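Local coordinates for cellobiose 2-epimerase (Ruminococcus albus, PDB 3VW5), which catalyses the reversible epimerization of cellobiose to 4-O-beta-D-glucopyranosyl-D-mannose, working on an unmodified sugar, at residues 210-213 with 214-218; 245-248 with 249-253; 274-277 with 278-281; 312-315 with 316-320. The protein carries 2 engineered substitutions. All coordinates share one frame; numbering follows the deposited sequence.

Interaction 1: 210-213 with 214-218; sequences GQMR and DIVYT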
loop_
_atom_site.group_PDB
_atom_site.type_symbol
_atom_site.label_atom_id
_atom_site.label_comp_id
_atom_site.label_asym_id
_atom_site.label_seq_id
_atom_site.Cartn_x
_atom_site.Cartn_y
_atom_site.Cartn_z
ATOM N N GLY A 210 5.318 0.793 -18.154
ATOM C CA GLY A 210 5.305 1.702 -19.290
ATOM C C GLY A 210 4.310 2.840 -19.136
ATOM O O GLY A 210 4.594 3.992 -19.471
ATOM N N GLN A 211 3.134 2.520 -18.614
ATOM C CA GLN A 211 2.114 3.535 -18.391
ATOM C C GLN A 211 2.583 4.569 -17.363
ATOM O O GLN A 211 2.348 5.780 -17.520
ATOM C CB GLN A 211 0.803 2.898 -17.942
ATOM C CG GLN A 211 0.098 2.130 -19.024
ATOM C CD GLN A 211 -1.398 2.062 -18.800
ATOM O OE1 GLN A 211 -1.862 1.727 -17.702
ATOM N NE2 GLN A 211 -2.169 2.386 -19.845
ATOM N N MET A 212 3.240 4.085 -16.311
ATOM C CA MET A 212 3.816 4.988 -15.336
ATOM C C MET A 212 4.825 5.916 -15.998
ATOM O O MET A 212 4.819 7.112 -15.723
ATOM C CB MET A 212 4.440 4.226 -14.162
ATOM C CG MET A 212 3.402 3.503 -13.282
ATOM S SD MET A 212 2.340 4.532 -12.267
ATOM C CE MET A 212 3.548 5.433 -11.367
ATOM N N ARG A 213 5.679 5.378 -16.875
ATOM C CA ARG A 213 6.715 6.189 -17.521
ATOM C C ARG A 213 6.153 7.101 -18.629
ATOM O O ARG A 213 6.498 8.279 -18.715
ATOM C CB ARG A 213 7.874 5.319 -18.042
ATOM C CG ARG A 213 8.384 5.732 -19.422
ATOM C CD ARG A 213 9.722 5.103 -19.852
ATOM N NE ARG A 213 9.729 3.647 -20.064
ATOM C CZ ARG A 213 9.011 2.982 -20.976
ATOM N NH1 ARG A 213 8.170 3.615 -21.785
ATOM N NH2 ARG A 213 9.127 1.660 -21.067
ATOM N N ASP A 214 5.255 6.566 -19.449
ATOM C CA ASP A 214 4.783 7.289 -20.628
ATOM C C ASP A 214 3.574 8.211 -20.398
ATOM O O ASP A 214 3.428 9.233 -21.079
ATOM C CB ASP A 214 4.504 6.306 -21.762
ATOM C CG ASP A 214 5.759 5.577 -22.220
ATOM O OD1 ASP A 214 6.868 6.130 -22.016
ATOM O OD2 ASP A 214 5.633 4.459 -22.786
ATOM N N ILE A 215 2.712 7.867 -19.443
ATOM C CA ILE A 215 1.530 8.682 -19.192
ATOM C C ILE A 215 1.570 9.453 -17.875
ATOM O O ILE A 215 1.343 10.659 -17.847
ATOM C CB ILE A 215 0.247 7.850 -19.212
ATOM C CG1 ILE A 215 0.168 7.011 -20.492
ATOM C CG2 ILE A 215 -0.943 8.761 -19.097
ATOM C CD1 ILE A 215 -1.138 6.258 -20.660
ATOM N N VAL A 216 1.847 8.763 -16.780
ATOM C CA VAL A 216 1.615 9.372 -15.485
ATOM C C VAL A 216 2.757 10.286 -15.029
ATOM O O VAL A 216 2.511 11.337 -14.439
ATOM C CB VAL A 216 1.095 8.331 -14.420
ATOM C CG1 VAL A 216 1.003 6.980 -15.034
ATOM C CG2 VAL A 216 1.919 8.317 -13.128
ATOM N N TYR A 217 3.994 9.897 -15.333
ATOM C CA TYR A 217 5.165 10.715 -15.035
ATOM C C TYR A 217 5.145 12.027 -15.838
ATOM O O TYR A 217 4.857 12.037 -17.026
ATOM C CB TYR A 217 6.445 9.919 -15.311
ATOM C CG TYR A 217 7.723 10.711 -15.145
ATOM C CD1 TYR A 217 8.077 11.253 -13.919
ATOM C CD2 TYR A 217 8.578 10.921 -16.219
ATOM C CE1 TYR A 217 9.246 11.986 -13.768
ATOM C CE2 TYR A 217 9.743 11.651 -16.077
ATOM C CZ TYR A 217 10.070 12.176 -14.845
ATOM O OH TYR A 217 11.221 12.907 -14.690
ATOM N N THR A 218 5.431 13.137 -15.173
ATOM C CA THR A 218 5.505 14.429 -15.842
ATOM C C THR A 218 6.969 14.864 -15.892
ATOM O O THR A 218 7.527 15.327 -14.893
ATOM C CB THR A 218 4.645 15.470 -15.118
ATOM O OG1 THR A 218 3.367 14.891 -14.818
ATOM C CG2 THR A 218 4.443 16.688 -15.976
#
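Gly210 O accepts the backbone N of Asp214 at 2.7 Å, an ordinary i to i+4 bond close to the C-terminal end of helix 199-216. The next carbonyl is shared. Gln211 O takes Ile215 N at 2.9 Å and Val216 N at 3.1 Å. The second bond spans five residues and marks a pi-type turn. The Gln211 side chain runs alongside Ile215, with NE2 4.1 Å from CD1, and Phe232 of a loop touches both. Met212 O keeps the wider spacing and accepts Tyr217 N at 2.9 Å, where the chain leaves the helix. The Met212 chain is bent at chi2 and chi3, and its CE meets Val216 CG2 at 3.8 Å. Leu224 of strand 223-228 packs on both of them. The Arg213 side chain runs beside that of Asp214, and its bend at chi3 (66°) brings NH1 in. NH1 forms a salt bridge with Asp214 OD1 at 2.8 Å; the hydrogen bond within it is weak. OD1 lies at the guanidinium edge, but the carboxylate plane is turned 53° from that of the guanidinium. One guanidinium face has Gly210 CA 4.0 Å above it, offset toward the rim. A leucine in place of Arg213 would probably leave the Asp214 carboxylate without its opposite charge and freer to turn. Charge attraction probably contributes more than a directed hydrogen bond, while the helix closes on a widened turn.

Interaction 2: 245-248 with 249-253; sequences IEAT and WLMDR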
loop_
_atom_site.group_PDB
_atom_site.type_symbol
_atom_site.label_atom_id
_atom_site.label_comp_id
_atom_site.label_asym_id
_atom_site.label_seq_id
_atom_site.Cartn_x
_atom_site.Cartn_y
_atom_site.Cartn_z
ATOM N N ILE A 245 6.736 9.358 -3.649
ATOM C CA ILE A 245 7.872 8.732 -2.985
ATOM C C ILE A 245 7.690 7.208 -2.855
ATOM O O ILE A 245 8.656 6.458 -2.918
ATOM C CB ILE A 245 8.182 9.409 -1.608
ATOM C CG1 ILE A 245 9.600 9.058 -1.138
ATOM C CG2 ILE A 245 7.141 9.028 -0.569
ATOM C CD1 ILE A 245 10.664 9.221 -2.218
ATOM N N GLU A 246 6.457 6.757 -2.689
ATOM C CA GLU A 246 6.162 5.327 -2.658
ATOM C C GLU A 246 6.409 4.662 -4.018
ATOM O O GLU A 246 7.037 3.600 -4.112
ATOM C CB GLU A 246 4.711 5.098 -2.246
ATOM C CG GLU A 246 4.352 3.649 -2.036
ATOM C CD GLU A 246 2.870 3.454 -1.820
ATOM O OE1 GLU A 246 2.104 4.426 -2.021
ATOM O OE2 GLU A 246 2.468 2.331 -1.441
ATOM N N ALA A 247 5.908 5.292 -5.074
ATOM C CA ALA A 247 6.083 4.767 -6.419
ATOM C C ALA A 247 7.556 4.585 -6.772
ATOM O O ALA A 247 7.910 3.620 -7.445
ATOM C CB ALA A 247 5.384 5.649 -7.439
ATOM N N THR A 248 8.420 5.486 -6.306
ATOM C CA THR A 248 9.842 5.399 -6.655
ATOM C C THR A 248 10.469 4.073 -6.258
ATOM O O THR A 248 11.099 3.417 -7.090
ATOM C CB THR A 248 10.687 6.539 -6.073
ATOM O OG1 THR A 248 10.680 6.483 -4.633
ATOM C CG2 THR A 248 10.173 7.889 -6.582
ATOM N N TRP A 249 10.318 3.671 -4.997
ATOM C CA TRP A 249 10.928 2.409 -4.577
ATOM C C TRP A 249 10.157 1.174 -5.066
ATOM O O TRP A 249 10.747 0.138 -5.332
ATOM C CB TRP A 249 11.184 2.360 -3.066
ATOM C CG TRP A 249 9.995 2.107 -2.179
ATOM C CD1 TRP A 249 9.223 3.051 -1.567
ATOM C CD2 TRP A 249 9.474 0.836 -1.758
ATOM N NE1 TRP A 249 8.248 2.454 -0.806
ATOM C CE2 TRP A 249 8.379 1.096 -0.904
ATOM C CE3 TRP A 249 9.825 -0.491 -2.016
ATOM C CZ2 TRP A 249 7.627 0.072 -0.308
ATOM C CZ3 TRP A 249 9.077 -1.504 -1.428
ATOM C CH2 TRP A 249 7.987 -1.219 -0.582
ATOM N N LEU A 250 8.845 1.308 -5.207
ATOM C CA LEU A 250 8.004 0.236 -5.715
ATOM C C LEU A 250 8.361 -0.102 -7.158
ATOM O O LEU A 250 8.367 -1.266 -7.554
ATOM C CB LEU A 250 6.541 0.650 -5.634
ATOM C CG LEU A 250 5.687 -0.082 -4.607
ATOM C CD1 LEU A 250 6.552 -0.638 -3.497
ATOM C CD2 LEU A 250 4.596 0.825 -4.083
ATOM N N MET A 251 8.655 0.918 -7.953
ATOM C CA MET A 251 8.989 0.691 -9.347
ATOM C C MET A 251 10.390 0.084 -9.528
ATOM O O MET A 251 10.591 -0.764 -10.406
ATOM C CB MET A 251 8.814 1.977 -10.147
ATOM C CG MET A 251 7.372 2.255 -10.479
ATOM S SD MET A 251 7.096 3.670 -11.574
ATOM C CE MET A 251 7.804 5.026 -10.659
ATOM N N ASP A 252 11.342 0.516 -8.698
ATOM C CA ASP A 252 12.680 -0.073 -8.680
ATOM C C ASP A 252 12.561 -1.526 -8.282
ATOM O O ASP A 252 13.191 -2.395 -8.878
ATOM C CB ASP A 252 13.604 0.644 -7.689
ATOM C CG ASP A 252 14.092 1.988 -8.203
ATOM O OD1 ASP A 252 14.010 2.229 -9.426
ATOM O OD2 ASP A 252 14.561 2.806 -7.381
ATOM N N ARG A 253 11.738 -1.780 -7.268
ATOM C CA ARG A 253 11.479 -3.138 -6.811
ATOM C C ARG A 253 11.010 -3.989 -7.981
ATOM O O ARG A 253 11.549 -5.063 -8.218
ATOM C CB ARG A 253 10.441 -3.143 -5.683
ATOM C CG ARG A 253 9.914 -4.523 -5.244
ATOM C CD ARG A 253 11.004 -5.428 -4.684
ATOM N NE ARG A 253 12.077 -4.689 -4.024
ATOM C CZ ARG A 253 12.114 -4.420 -2.716
ATOM N NH1 ARG A 253 11.122 -4.824 -1.916
ATOM N NH2 ARG A 253 13.148 -3.740 -2.205
#
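Glu246 and Leu250 meet one turn apart on helix 241-258, a helix of the (alpha/alpha)6 barrel. Three backbone bonds are of the i to i+4 kind. Glu246 O takes Leu250 N at 3.1 Å, and Ala247 O takes Met251 N at 2.8 Å. The bond from Asp252 N to Thr248 O is weak. Ile245 O receives Thr248 OG1 and not Trp249 N. This is a bond from a side chain to the backbone. Thr248 OG1 sits between its own N and carbonyl carbon (chi1 64°), which lets it turn back and donate to Ile245 O at 2.7 Å. A valine in place of Thr248 has no hydroxyl, and Ile245 O would probably be left without a bonding partner in this turn. Apolar contacts lie along the same helix. The Leu250 side chain crosses the extended one of Glu246, CD2 lying 3.5 Å from Glu246 CG, and Ala247 CB lies 4.1 Å from Met251 CE. The polar ends of Glu246 and Trp249 have partners on other helices: Glu246 makes a salt bridge with Arg377, and Trp249 NE1 bonds to Glu308. The Trp249 ring folds back along the helix (chi1 77°), so that a carbonyl oxygen lies over one face: Glu246 O is 3.4 Å from CD1.

Interaction 3: 274-277 with 278-281; sequences ISHN and IQDI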
loop_
_atom_site.group_PDB
_atom_site.type_symbol
_atom_site.label_atom_id
_atom_site.label_comp_id
_atom_site.label_asym_id
_atom_site.label_seq_id
_atom_site.Cartn_x
_atom_site.Cartn_y
_atom_site.Cartn_z
ATOM N N ILE A 274 12.363 11.821 -9.317
ATOM C CA ILE A 274 11.171 12.000 -8.503
ATOM C C ILE A 274 11.576 12.114 -7.034
ATOM O O ILE A 274 11.057 12.950 -6.309
ATOM C CB ILE A 274 10.174 10.837 -8.711
ATOM C CG1 ILE A 274 9.793 10.742 -10.197
ATOM C CG2 ILE A 274 8.945 10.993 -7.796
ATOM C CD1 ILE A 274 8.992 9.522 -10.548
ATOM N N SER A 275 12.516 11.274 -6.612
ATOM C CA SER A 275 13.046 11.343 -5.259
ATOM C C SER A 275 13.622 12.709 -4.924
ATOM O O SER A 275 13.339 13.261 -3.857
ATOM C CB SER A 275 14.125 10.295 -5.060
ATOM O OG SER A 275 13.541 9.060 -4.722
ATOM N N HIS A 276 14.453 13.248 -5.809
ATOM C CA HIS A 276 15.072 14.530 -5.512
ATOM C C HIS A 276 14.006 15.587 -5.415
ATOM O O HIS A 276 14.045 16.422 -4.514
ATOM C CB HIS A 276 16.135 14.933 -6.548
ATOM C CG HIS A 276 17.474 14.308 -6.300
ATOM N ND1 HIS A 276 18.301 14.718 -5.267
ATOM C CD2 HIS A 276 18.112 13.280 -6.926
ATOM C CE1 HIS A 276 19.409 13.968 -5.282
ATOM N NE2 HIS A 276 19.320 13.096 -6.282
ATOM N N ASN A 277 13.049 15.537 -6.336
ATOM C CA ASN A 277 11.956 16.498 -6.331
ATOM C C ASN A 277 11.189 16.507 -5.010
ATOM O O ASN A 277 10.983 17.565 -4.424
ATOM C CB ASN A 277 10.995 16.262 -7.484
ATOM C CG ASN A 277 10.143 17.481 -7.769
ATOM O OD1 ASN A 277 10.667 18.585 -7.930
ATOM N ND2 ASN A 277 8.825 17.300 -7.806
ATOM N N ILE A 278 10.781 15.327 -4.543
ATOM C CA ILE A 278 10.016 15.200 -3.304
ATOM C C ILE A 278 10.789 15.715 -2.088
ATOM O O ILE A 278 10.232 16.406 -1.227
ATOM C CB ILE A 278 9.549 13.743 -3.083
ATOM C CG1 ILE A 278 8.450 13.424 -4.088
ATOM C CG2 ILE A 278 9.003 13.555 -1.665
ATOM C CD1 ILE A 278 7.254 14.351 -3.948
ATOM N N GLN A 279 12.072 15.378 -2.032
ATOM C CA GLN A 279 12.947 15.845 -0.963
ATOM C C GLN A 279 13.060 17.375 -0.921
ATOM O O GLN A 279 13.112 17.973 0.159
ATOM C CB GLN A 279 14.328 15.203 -1.104
ATOM C CG GLN A 279 15.301 15.582 -0.019
ATOM C CD GLN A 279 16.645 14.942 -0.218
ATOM O OE1 GLN A 279 17.140 14.235 0.660
ATOM N NE2 GLN A 279 17.249 15.173 -1.386
ATOM N N ASP A 280 13.075 18.011 -2.088
ATOM C CA ASP A 280 13.199 19.464 -2.155
ATOM C C ASP A 280 11.881 20.189 -1.850
ATOM O O ASP A 280 11.872 21.283 -1.271
ATOM C CB ASP A 280 13.756 19.889 -3.527
ATOM C CG ASP A 280 13.818 21.417 -3.699
ATOM O OD1 ASP A 280 13.581 21.904 -4.841
ATOM O OD2 ASP A 280 14.096 22.137 -2.693
ATOM N N ILE A 281 10.778 19.548 -2.210
ATOM C CA ILE A 281 9.483 20.199 -2.377
ATOM C C ILE A 281 8.487 19.861 -1.281
ATOM O O ILE A 281 7.590 20.638 -0.971
ATOM C CB ILE A 281 8.904 19.788 -3.753
ATOM C CG1 ILE A 281 9.435 20.741 -4.812
ATOM C CG2 ILE A 281 7.376 19.701 -3.760
ATOM C CD1 ILE A 281 9.851 22.056 -4.204
#
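Asn277 O and the backbone N of Ile281 form a weak bond of 3.0 Å in the last turn of helix 261-281, a helix of the (alpha/alpha)6 barrel. The preceding turn is regular. Ile278 N donates to Ile274 O at 3.0 Å, and Gln279 N donates to Ser275 O at 3.1 Å. Both bonds are nearly straight. Asp280 N then has two acceptors. It bonds to His276 O at 3.1 Å and more weakly to Asn277 O at 3.2 Å. Ile281 N is shared as well, with a second weak bond to Ile278 O. These weak i to i+3 bonds are consistent with some tightening of the last turn. The Asn277 side chain stands with CG opposite its own N (chi1 -161°), and its OD1 passes Ile281 CG1 at 4.0 Å. Ile274 and Ile278 lie on the buried side, where both touch helix 241-258. Their own contact is loose, CG2 of Ile274 being 4.5 Å from CG1 of Ile278. Ser275 OG makes a weak bond to Asp271 O, and the His276 ring meets that of Phe325. The bonding weakens toward the helix end: each of the four amide N-H groups has an acceptor, the last through weak bonds alone.

Interaction 4: 312-315 with 316-320; sequences GFIN and AYQHS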
loop_
_atom_site.group_PDB
_atom_site.type_symbol
_atom_site.label_atom_id
_atom_site.label_comp_id
_atom_site.label_asym_id
_atom_site.label_seq_id
_atom_site.Cartn_x
_atom_site.Cartn_y
_atom_site.Cartn_z
ATOM N N GLY A 312 11.408 5.223 0.655
ATOM C CA GLY A 312 11.761 5.829 -0.615
ATOM C C GLY A 312 13.063 6.604 -0.576
ATOM O O GLY A 312 13.831 6.598 -1.532
ATOM N N PHE A 313 13.308 7.283 0.536
ATOM C CA PHE A 313 14.547 8.022 0.727
ATOM C C PHE A 313 15.770 7.104 0.890
ATOM O O PHE A 313 16.860 7.412 0.390
ATOM C CB PHE A 313 14.421 8.949 1.936
ATOM C CG PHE A 313 13.642 10.201 1.665
ATOM C CD1 PHE A 313 13.588 10.740 0.380
ATOM C CD2 PHE A 313 12.963 10.849 2.699
ATOM C CE1 PHE A 313 12.876 11.901 0.125
ATOM C CE2 PHE A 313 12.248 12.008 2.455
ATOM C CZ PHE A 313 12.206 12.534 1.160
ATOM N N ILE A 314 15.588 5.998 1.613
ATOM C CA ILE A 314 16.653 5.024 1.799
ATOM C C ILE A 314 16.987 4.387 0.454
ATOM O O ILE A 314 18.157 4.278 0.077
ATOM C CB ILE A 314 16.266 3.952 2.835
ATOM C CG1 ILE A 314 16.232 4.587 4.233
ATOM C CG2 ILE A 314 17.221 2.758 2.773
ATOM C CD1 ILE A 314 15.840 3.637 5.333
ATOM N N ASN A 315 15.940 3.997 -0.265
ATOM C CA ASN A 315 16.060 3.495 -1.622
ATOM C C ASN A 315 16.793 4.468 -2.546
ATOM O O ASN A 315 17.617 4.056 -3.373
ATOM C CB ASN A 315 14.678 3.183 -2.188
ATOM C CG ASN A 315 14.745 2.495 -3.529
ATOM O OD1 ASN A 315 15.002 1.292 -3.604
ATOM N ND2 ASN A 315 14.516 3.250 -4.596
ATOM N N ALA A 316 16.492 5.758 -2.406
ATOM C CA ALA A 316 17.134 6.775 -3.233
ATOM C C ALA A 316 18.625 6.853 -2.907
ATOM O O ALA A 316 19.457 7.012 -3.810
ATOM C CB ALA A 316 16.465 8.131 -3.064
ATOM N N TYR A 317 18.962 6.726 -1.624
ATOM C CA TYR A 317 20.359 6.639 -1.222
ATOM C C TYR A 317 20.997 5.424 -1.903
ATOM O O TYR A 317 22.006 5.546 -2.604
ATOM C CB TYR A 317 20.493 6.537 0.301
ATOM C CG TYR A 317 21.901 6.215 0.749
ATOM C CD1 TYR A 317 22.903 7.182 0.698
ATOM C CD2 TYR A 317 22.238 4.940 1.202
ATOM C CE1 TYR A 317 24.202 6.894 1.091
ATOM C CE2 TYR A 317 23.537 4.636 1.600
ATOM C CZ TYR A 317 24.518 5.617 1.546
ATOM O OH TYR A 317 25.817 5.337 1.936
ATOM N N GLN A 318 20.384 4.259 -1.719
ATOM C CA GLN A 318 20.903 3.027 -2.305
ATOM C C GLN A 318 21.176 3.113 -3.813
ATOM O O GLN A 318 22.081 2.455 -4.312
ATOM C CB GLN A 318 19.984 1.853 -2.006
ATOM C CG GLN A 318 20.004 1.435 -0.559
ATOM C CD GLN A 318 19.147 0.208 -0.291
ATOM O OE1 GLN A 318 17.967 0.160 -0.651
ATOM N NE2 GLN A 318 19.738 -0.792 0.351
ATOM N N HIS A 319 20.404 3.921 -4.532
ATOM C CA HIS A 319 20.588 4.056 -5.973
ATOM C C HIS A 319 21.475 5.233 -6.348
ATOM O O HIS A 319 21.711 5.471 -7.534
ATOM C CB HIS A 319 19.242 4.219 -6.679
ATOM C CG HIS A 319 18.469 2.945 -6.823
ATOM N ND1 HIS A 319 17.711 2.412 -5.804
ATOM C CD2 HIS A 319 18.313 2.112 -7.879
ATOM C CE1 HIS A 319 17.133 1.301 -6.220
ATOM N NE2 HIS A 319 17.481 1.097 -7.476
ATOM N N SER A 320 21.966 5.980 -5.363
ATOM C CA SER A 320 22.662 7.231 -5.684
ATOM C C SER A 320 23.962 7.499 -4.915
ATOM O O SER A 320 24.855 8.175 -5.431
ATOM C CB SER A 320 21.714 8.419 -5.505
ATOM O OG SER A 320 21.404 8.599 -4.138
#
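His319 bends back onto Asn315 in a local contact at the C-terminal end of helix 303-318. The imidazole and the backbone of His319 share one acceptor. His319 N donates to Asn315 O at 3.0 Å and ND1 to the same oxygen at 2.9 Å. The two donors reach it from opposite faces of the carbonyl plane. The ND1 bond is fairly straight (163°), and the oxygen lies at the ring edge, close to the ring plane. With CG beside its own backbone N (chi1 -77°), the ring can swing back to this carbonyl. The ND1 bond probably limits the rotation of the imidazole. The Asn315 amide crosses the ring obliquely, its plane turned 50° from it, and OD1 is 3.4 Å from His319 CE1. Helix 303-318 belongs to the (alpha/alpha)6 barrel, and the Asn315 amide is held by two other helices. Its ND2 bonds to Asp252 of helix 241-258, and its OD1 accepts from Arg385, which also bonds Gln318 OE1. Earlier in the turn the backbone is regular: Ala316 N bonds to Gly312 O, Tyr317 N to Phe313 O, and Gln318 N to Ile314 O at 2.9 Å. Ser320 N bonds to Tyr317 O at 2.8 Å, and Ser320 OG donates to Ala316 O. The same hydroxyl also bonds to the backbone N of Asp322, just past the turn.

Overall arrangement
Interactions 1 to 4 follow one another along four helices of the barrel. Interaction 2 lies deepest, its centre about 11 Å from that of the chain, against 19 or 20 Å for the others. It touches all three. Met251 SD packs on Met212 CB of interaction 1 at 3.7 Å, and Thr248 CG2 on Ile274 CG2 of interaction 3 at 3.6 Å. Trp249 CB lies 3.6 Å from Asn315 CG of interaction 4. Tyr217 CE1 lies 3.8 Å from Ile274 CG1, so interactions 1 and 3 also touch. Interactions 3 and 4 meet too, Ser275 OG lying 3.5 Å from Ala316 CB. Interactions 1 and 4 stay apart, about 13 Å between nearest atoms.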